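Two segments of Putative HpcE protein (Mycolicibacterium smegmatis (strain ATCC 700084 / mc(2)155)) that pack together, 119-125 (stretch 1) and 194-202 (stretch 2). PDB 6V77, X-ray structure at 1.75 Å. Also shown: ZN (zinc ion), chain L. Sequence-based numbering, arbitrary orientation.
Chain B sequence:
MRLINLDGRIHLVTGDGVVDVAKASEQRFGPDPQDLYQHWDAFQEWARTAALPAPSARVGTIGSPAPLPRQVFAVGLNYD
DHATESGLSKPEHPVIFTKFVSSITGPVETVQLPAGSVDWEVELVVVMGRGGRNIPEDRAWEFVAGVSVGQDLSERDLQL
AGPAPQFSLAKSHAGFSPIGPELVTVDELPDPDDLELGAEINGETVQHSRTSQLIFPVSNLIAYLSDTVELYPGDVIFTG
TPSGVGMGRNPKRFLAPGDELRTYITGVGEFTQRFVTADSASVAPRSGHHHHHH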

ATOM      1  N   ASP B 119     -13.193  11.543 -11.898  1.00 27.31           N
ATOM      2  CA  ASP B 119     -13.113  10.962 -13.223  1.00 27.34           C
ATOM      3  C   ASP B 119     -13.208   9.445 -13.107  1.00 29.64           C
ATOM      4  O   ASP B 119     -12.835   8.868 -12.080  1.00 26.79           O
ATOM      5  CB  ASP B 119     -11.805  11.372 -13.876  1.00 27.43           C
ATOM      6  CG  ASP B 119     -11.841  11.311 -15.376  1.00 32.24           C
ATOM      7  OD1 ASP B 119     -12.851  10.850 -15.958  1.00 34.16           O
ATOM      8  OD2 ASP B 119     -10.841  11.756 -15.971  1.00 30.35           O
ATOM      9  N   TRP B 120     -13.712   8.809 -14.164  1.00 28.30           N
ATOM     10  CA  TRP B 120     -13.926   7.365 -14.229  1.00 26.29           C
ATOM     11  C   TRP B 120     -12.794   6.690 -14.998  1.00 25.95           C
ATOM     12  O   TRP B 120     -12.205   7.284 -15.907  1.00 26.43           O
ATOM     13  CB  TRP B 120     -15.257   7.058 -14.930  1.00 26.96           C
ATOM     14  CG  TRP B 120     -15.340   7.694 -16.311  1.00 29.45           C
ATOM     15  CD1 TRP B 120     -14.919   7.146 -17.493  1.00 28.10           C
ATOM     16  CD2 TRP B 120     -15.837   9.003 -16.632  1.00 28.87           C
ATOM     17  NE1 TRP B 120     -15.141   8.023 -18.524  1.00 29.14           N
ATOM     18  CE2 TRP B 120     -15.694   9.173 -18.023  1.00 34.04           C
ATOM     19  CE3 TRP B 120     -16.391  10.043 -15.877  1.00 29.25           C
ATOM     20  CZ2 TRP B 120     -16.087  10.329 -18.677  1.00 32.03           C
ATOM     21  CZ3 TRP B 120     -16.787  11.203 -16.535  1.00 30.35           C
ATOM     22  CH2 TRP B 120     -16.636  11.334 -17.921  1.00 35.58           C
ATOM     23  N   GLU B 121     -12.530   5.412 -14.656  1.00 25.20           N
ATOM     24  CA  GLU B 121     -11.488   4.611 -15.321  1.00 24.87           C
ATOM     25  C   GLU B 121     -11.842   3.128 -15.132  1.00 24.39           C
ATOM     26  O   GLU B 121     -11.494   2.554 -14.097  1.00 24.17           O
ATOM     27  CB  GLU B 121     -10.096   4.905 -14.739  1.00 24.34           C
ATOM     28  CG  GLU B 121      -9.568   6.353 -14.878  1.00 24.83           C
ATOM     29  CD  GLU B 121      -8.057   6.478 -14.691  1.00 28.55           C
ATOM     30  OE1 GLU B 121      -7.448   5.525 -14.166  1.00 28.20           O
ATOM     31  OE2 GLU B 121      -7.470   7.503 -15.086  1.00 32.64           O
ATOM     32  N   VAL B 122     -12.499   2.503 -16.118  1.00 24.84           N
ATOM     33  CA  VAL B 122     -12.729   1.055 -16.018  1.00 24.46           C
ATOM     34  C   VAL B 122     -11.397   0.332 -16.140  1.00 27.13           C
ATOM     35  O   VAL B 122     -10.549   0.698 -16.964  1.00 25.66           O
ATOM     36  CB  VAL B 122     -13.719   0.539 -17.084  1.00 25.17           C
ATOM     37  CG1 VAL B 122     -13.273   0.882 -18.510  1.00 25.82           C
ATOM     38  CG2 VAL B 122     -13.893  -0.989 -16.971  1.00 24.83           C
ATOM     39  N   GLU B 123     -11.186  -0.696 -15.306  1.00 23.25           N
ATOM     40  CA  GLU B 123      -9.937  -1.443 -15.394  1.00 25.89           C
ATOM     41  C   GLU B 123     -10.163  -2.925 -15.142  1.00 25.47           C
ATOM     42  O   GLU B 123     -11.040  -3.317 -14.365  1.00 24.67           O
ATOM     43  CB  GLU B 123      -8.892  -0.940 -14.392  1.00 27.05           C
ATOM     44  CG  GLU B 123      -8.702   0.569 -14.442  1.00 25.84           C
ATOM     45  CD  GLU B 123      -7.354   1.030 -13.969  1.00 28.30           C
ATOM     46  OE1 GLU B 123      -6.540   0.208 -13.499  1.00 26.11           O
ATOM     47  OE2 GLU B 123      -7.117   2.235 -14.100  1.00 30.89           O
ATOM     48  N   LEU B 124      -9.347  -3.743 -15.806  1.00 22.71           N
ATOM     49  CA  LEU B 124      -9.215  -5.141 -15.419  1.00 22.08           C
ATOM     50  C   LEU B 124      -8.406  -5.212 -14.133  1.00 21.37           C
ATOM     51  O   LEU B 124      -7.333  -4.604 -14.032  1.00 21.75           O
ATOM     52  CB  LEU B 124      -8.519  -5.943 -16.517  1.00 22.30           C
ATOM     53  CG  LEU B 124      -8.224  -7.407 -16.159  1.00 22.00           C
ATOM     54  CD1 LEU B 124      -9.515  -8.181 -16.078  1.00 22.28           C
ATOM     55  CD2 LEU B 124      -7.306  -8.023 -17.211  1.00 23.82           C
ATOM     56  N   VAL B 125      -8.935  -5.919 -13.138  1.00 21.11           N
ATOM     57  CA  VAL B 125      -8.260  -6.128 -11.859  1.00 20.54           C
ATOM     58  C   VAL B 125      -7.766  -7.564 -11.820  1.00 20.37           C
ATOM     59  O   VAL B 125      -8.503  -8.488 -12.184  1.00 20.65           O
ATOM     60  CB  VAL B 125      -9.204  -5.832 -10.679  1.00 20.47           C
ATOM     61  CG1 VAL B 125      -8.519  -6.149  -9.349  1.00 21.57           C
ATOM     62  CG2 VAL B 125      -9.611  -4.370 -10.692  1.00 24.70           C
ATOM     63  N   ASP B 194      -7.297 -10.828 -23.709  1.00 22.68           N
ATOM     64  CA  ASP B 194      -8.116 -10.134 -24.713  1.00 23.27           C
ATOM     65  C   ASP B 194      -9.560 -10.132 -24.211  1.00 23.27           C
ATOM     66  O   ASP B 194     -10.396 -10.905 -24.679  1.00 23.66           O
ATOM     67  CB  ASP B 194      -7.994 -10.808 -26.083  1.00 23.95           C
ATOM     68  CG  ASP B 194      -8.736 -10.061 -27.171  1.00 27.63           C
ATOM     69  OD1 ASP B 194      -9.037  -8.862 -26.973  1.00 30.68           O
ATOM     70  OD2 ASP B 194      -9.022 -10.684 -28.214  1.00 28.22           O
ATOM     71  N   LEU B 195      -9.849  -9.226 -23.260  1.00 24.12           N
ATOM     72  CA  LEU B 195     -11.169  -9.098 -22.655  1.00 22.92           C
ATOM     73  C   LEU B 195     -11.781  -7.742 -23.003  1.00 24.69           C
ATOM     74  O   LEU B 195     -11.105  -6.717 -22.919  1.00 24.35           O
ATOM     75  CB  LEU B 195     -11.085  -9.233 -21.132  1.00 22.27           C
ATOM     76  CG  LEU B 195     -10.345 -10.494 -20.658  1.00 21.92           C
ATOM     77  CD1 LEU B 195     -10.125 -10.383 -19.162  1.00 22.97           C
ATOM     78  CD2 LEU B 195     -11.182 -11.703 -21.015  1.00 24.68           C
ATOM     79  N   GLU B 196     -13.063  -7.737 -23.368  1.00 23.79           N
ATOM     80  CA  GLU B 196     -13.769  -6.490 -23.668  1.00 24.24           C
ATOM     81  C   GLU B 196     -14.179  -5.788 -22.376  1.00 24.54           C
ATOM     82  O   GLU B 196     -14.760  -6.412 -21.482  1.00 24.32           O
ATOM     83  CB  GLU B 196     -15.005  -6.789 -24.524  1.00 24.99           C
ATOM     84  CG  GLU B 196     -15.830  -5.543 -24.924  1.00 25.61           C
ATOM     85  CD  GLU B 196     -17.088  -5.931 -25.670  1.00 26.37           C
ATOM     86  OE1 GLU B 196     -17.886  -6.718 -25.124  1.00 27.76           O
ATOM     87  OE2 GLU B 196     -17.279  -5.472 -26.815  1.00 28.39           O
ATOM     88  N   LEU B 197     -13.881  -4.488 -22.273  1.00 24.34           N
ATOM     89  CA  LEU B 197     -14.220  -3.718 -21.071  1.00 23.71           C
ATOM     90  C   LEU B 197     -14.746  -2.342 -21.468  1.00 26.96           C
ATOM     91  O   LEU B 197     -14.447  -1.827 -22.549  1.00 24.85           O
ATOM     92  CB  LEU B 197     -13.030  -3.588 -20.092  1.00 23.03           C
ATOM     93  CG  LEU B 197     -11.868  -2.630 -20.359  1.00 23.62           C
ATOM     94  CD1 LEU B 197     -10.895  -2.650 -19.179  1.00 22.81           C
ATOM     95  CD2 LEU B 197     -11.150  -2.957 -21.681  1.00 24.28           C
ATOM     96  N   GLY B 198     -15.565  -1.765 -20.600  1.00 24.40           N
ATOM     97  CA  GLY B 198     -16.107  -0.458 -20.923  1.00 25.08           C
ATOM     98  C   GLY B 198     -16.848   0.138 -19.748  1.00 28.10           C
ATOM     99  O   GLY B 198     -16.918  -0.442 -18.663  1.00 24.84           O
ATOM    100  N   ALA B 199     -17.413   1.319 -19.994  1.00 26.42           N
ATOM    101  CA  ALA B 199     -18.122   2.062 -18.966  1.00 25.93           C
ATOM    102  C   ALA B 199     -19.134   2.947 -19.659  1.00 26.92           C
ATOM    103  O   ALA B 199     -18.904   3.393 -20.787  1.00 28.49           O
ATOM    104  CB  ALA B 199     -17.186   2.924 -18.107  1.00 25.64           C
ATOM    105  N   GLU B 200     -20.260   3.181 -18.978  1.00 27.24           N
ATOM    106  CA  GLU B 200     -21.329   4.046 -19.475  1.00 28.26           C
ATOM    107  C   GLU B 200     -21.762   4.980 -18.356  1.00 28.50           C
ATOM    108  O   GLU B 200     -21.741   4.608 -17.178  1.00 29.36           O
ATOM    109  CB  GLU B 200     -22.552   3.238 -19.975  1.00 31.06           C
ATOM    110  CG  GLU B 200     -22.185   2.232 -21.034  1.00 41.32           C
ATOM    111  CD  GLU B 200     -23.182   1.102 -21.152  1.00 51.57           C
ATOM    112  OE1 GLU B 200     -24.170   1.074 -20.381  1.00 50.23           O
ATOM    113  OE2 GLU B 200     -22.962   0.239 -22.027  1.00 51.41           O
ATOM    114  N   ILE B 201     -22.143   6.205 -18.725  1.00 29.40           N
ATOM    115  CA  ILE B 201     -22.659   7.178 -17.778  1.00 29.84           C
ATOM    116  C   ILE B 201     -24.067   7.526 -18.234  1.00 30.88           C
ATOM    117  O   ILE B 201     -24.261   7.952 -19.379  1.00 35.87           O
ATOM    118  CB  ILE B 201     -21.793   8.442 -17.706  1.00 34.55           C
ATOM    119  CG1 ILE B 201     -20.395   8.088 -17.207  1.00 34.44           C
ATOM    120  CG2 ILE B 201     -22.451   9.470 -16.796  1.00 38.28           C
ATOM    121  CD1 ILE B 201     -19.496   9.280 -17.133  1.00 39.43           C
ATOM    122  N   ASN B 202     -25.043   7.305 -17.352  1.00 31.00           N
ATOM    123  CA  ASN B 202     -26.446   7.532 -17.666  1.00 33.90           C
ATOM    124  C   ASN B 202     -26.827   6.854 -18.980  1.00 33.46           C
ATOM    125  O   ASN B 202     -27.582   7.389 -19.793  1.00 33.46           O
ATOM    126  CB  ASN B 202     -26.739   9.027 -17.679  1.00 41.85           C
ATOM    127  CG  ASN B 202     -26.323   9.691 -16.381  1.00 42.76           C
ATOM    128  OD1 ASN B 202     -26.375   9.067 -15.319  1.00 33.29           O
ATOM    129  ND2 ASN B 202     -25.891  10.948 -16.458  1.00 37.37           N
TER
HETATM  130 ZN    ZN L 302      -5.934   3.978 -13.581  0.60 48.61          ZN
HETATM  131  O   HOH W   1      -4.659   2.467 -12.738  1.00 27.57           O

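No hydrogen bond joins these two stretches; apolar side chains hold them together. Strands 122-125 and 196-201 run in roughly opposite directions, 143° between them, with axes 6.7 Å apart at closest approach. Along each stretch, every second residue faces the other. Trp120, Val122 and Leu124 direct their CA-to-CB bonds toward stretch 2, and Leu195, Leu197, Ala199 and Ile201 direct theirs toward stretch 1. Together the two stretches bury 387 Å².

At one end, Trp120 adopts chi1 = 55° (p) and chi2 = 89°, a chi2 that turns the indole plane roughly perpendicular to the plane of CA, CB and CG; in this conformation one ring face meets Ile201. Ile201, with chi1 m and chi2 t, extends its CG1 arm so that CD1 lies 3.4 Å from the centroid of the six-membered ring of Trp120, only 13° off the ring normal. This is a CH-pi contact, and CZ3 of Trp120 is also 3.4 Å from CD1 of Ile201. A flat aromatic surface and a slender methyl-tipped arm suit each other well here, while the indole's one polar atom, NE1, is hydrogen-bonded elsewhere in the structure.

In the middle the backbones come closest. CA of Val122 and CA of Gly198 are 6.1 Å apart. Val122 is at chi1 = 56° (p), and its CG2 comes within 3.5 Å of the carbonyl O of Gly198. Glycine has no side chain, and its backbone itself forms part of the surface against which valine packs. Ala199 supplies a single methyl, its CB 4.3 Å from CB of Val122, a compact partner for a beta-branched residue. Leu197, at chi1 = 76° (p) and chi2 t, brings CD1 to 4.1 Å from CG2 of Val122; the same CD1 lies 3.9 Å from the backbone N of Leu124, so this methyl packs against main chain as well as side chain.

At the other end, Leu124 (chi1 t, chi2 p) and Leu195 (chi1 m, chi2 t) meet methyl to methyl, CD1 of Leu124 to CD1 of Leu195 at 3.8 Å. Both are buried, and leucine suits the place because its branched hydrocarbon side chain has no polar atom that needs a partner.

The alternate residues of stretch 1 have a different task. Glu121 and Glu123 point away from stretch 2, and both combine chi1 m with chi2 t, extended conformations that carry their carboxylates to the zinc ion: OE1 of Glu121 and OE2 of Glu123 each lie 2.2 Å from ZN. One face thus carries metal ligands, while the other packs, mostly through apolar side chains, against stretch 2.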